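Local coordinates for protein alginate lyase AlgAT5 (Defluviitalea, PDB 5ZQI) that probably cleaves alginate by beta-elimination, as a polysaccharide lyase of family 7 with a beta-sandwich fold, at residues Q244-T247 / S248-D251. Sequence-based numbering, arbitrary orientation.
Sequences QSNT and SKGD
A short 3-10 turn opens with an Asx turn, in which N246 OD1 takes a weak bond from S248 N at 2.9 Å. The N246 side chain folds back over the start of the turn. Its CG lies between the backbone N and the carbonyl carbon (chi1 60°), which brings OD1 to the S248 hydroxyl. S248 OG donates to N246 OD1 at 2.6 Å, tilted 18° from the amide plane. Two backbone bonds make the turn: K249 N to N246 O at 3.1 Å, and G250 N to T247 O at 3.0 Å. With an alanine at N246 the S248 hydroxyl would probably lose its acceptor, the S248 amide its weak bond to the side chain, and S117 O the donor ND2. S245 OG, anti to the backbone N (chi1 -169°), donates to D251 OD2 at 2.7 Å, on the anti side of the carboxylate. T247 CA also makes a CH...O contact with D251 O. D251 is held further by the backbone N of V157 and K158, and N246 ND2 by S117 O. D251 thus ties the loop between strands 241-243 and 256-269 to the loop before strand 160-167, and N246 ties it to the one before strand 120-127.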
loop_
_atom_site.group_PDB
_atom_site.type_symbol
_atom_site.label_atom_id
_atom_site.label_comp_id
_atom_site.label_asym_id
_atom_site.label_seq_id
_atom_site.Cartn_x
_atom_site.Cartn_y
_atom_site.Cartn_z
ATOM N N GLN A 244 0.639 4.145 10.365
ATOM C CA GLN A 244 1.752 4.948 10.896
ATOM C C GLN A 244 1.498 5.349 12.347
ATOM O O GLN A 244 1.588 6.512 12.723
ATOM C CB GLN A 244 2.010 6.182 10.042
ATOM C CG GLN A 244 2.094 5.912 8.567
ATOM C CD GLN A 244 3.325 5.160 8.190
ATOM O OE1 GLN A 244 4.419 5.713 8.245
ATOM N NE2 GLN A 244 3.164 3.907 7.788
ATOM N N SER A 245 1.182 4.372 13.177
ATOM C CA SER A 245 1.089 4.601 14.610
ATOM C C SER A 245 1.417 3.316 15.343
ATOM O O SER A 245 1.515 2.243 14.748
ATOM C CB SER A 245 -0.288 5.137 14.997
ATOM O OG SER A 245 -0.197 5.574 16.339
ATOM N N ASN A 246 1.623 3.449 16.643
ATOM C CA ASN A 246 1.908 2.343 17.553
ATOM C C ASN A 246 1.626 2.849 18.965
ATOM O O ASN A 246 1.194 3.991 19.161
ATOM C CB ASN A 246 3.338 1.847 17.328
ATOM C CG ASN A 246 4.385 2.930 17.580
ATOM O OD1 ASN A 246 4.276 3.679 18.533
ATOM N ND2 ASN A 246 5.378 3.022 16.707
ATOM N N THR A 247 1.814 1.985 19.959
ATOM C CA THR A 247 1.431 2.381 21.311
ATOM C C THR A 247 2.316 3.495 21.876
ATOM O O THR A 247 1.861 4.220 22.766
ATOM C CB THR A 247 1.436 1.198 22.289
ATOM O OG1 THR A 247 2.759 0.651 22.393
ATOM C CG2 THR A 247 0.447 0.132 21.853
ATOM N N SER A 248 3.555 3.662 21.372
ATOM C CA SER A 248 4.421 4.744 21.837
ATOM C C SER A 248 3.883 6.116 21.449
ATOM O O SER A 248 4.259 7.120 22.076
ATOM C CB SER A 248 5.850 4.595 21.300
ATOM O OG SER A 248 5.984 5.069 19.966
ATOM N N LYS A 249 2.995 6.172 20.462
ATOM C CA LYS A 249 2.324 7.398 20.071
ATOM C C LYS A 249 1.091 7.701 20.902
ATOM O O LYS A 249 0.491 8.760 20.722
ATOM C CB LYS A 249 1.923 7.322 18.585
ATOM C CG LYS A 249 3.084 6.918 17.691
ATOM C CD LYS A 249 4.182 7.965 17.748
ATOM C CE LYS A 249 5.218 7.759 16.652
ATOM N NZ LYS A 249 6.324 8.753 16.823
ATOM N N GLY A 250 0.688 6.798 21.788
ATOM C CA GLY A 250 -0.487 6.985 22.601
ATOM C C GLY A 250 -1.718 6.254 22.096
ATOM O O GLY A 250 -2.743 6.278 22.762
ATOM N N ASP A 251 -1.631 5.591 20.951
ATOM C CA ASP A 251 -2.750 4.787 20.499
ATOM C C ASP A 251 -2.825 3.490 21.291
ATOM O O ASP A 251 -1.815 2.982 21.785
ATOM C CB ASP A 251 -2.631 4.511 18.997
ATOM C CG ASP A 251 -3.269 5.623 18.154
ATOM O OD1 ASP A 251 -4.495 5.825 18.324
ATOM O OD2 ASP A 251 -2.570 6.308 17.377
HETATM O O HOH W 1 7.679 4.745 17.120
HETATM O O HOH W 2 5.178 1.058 20.750
#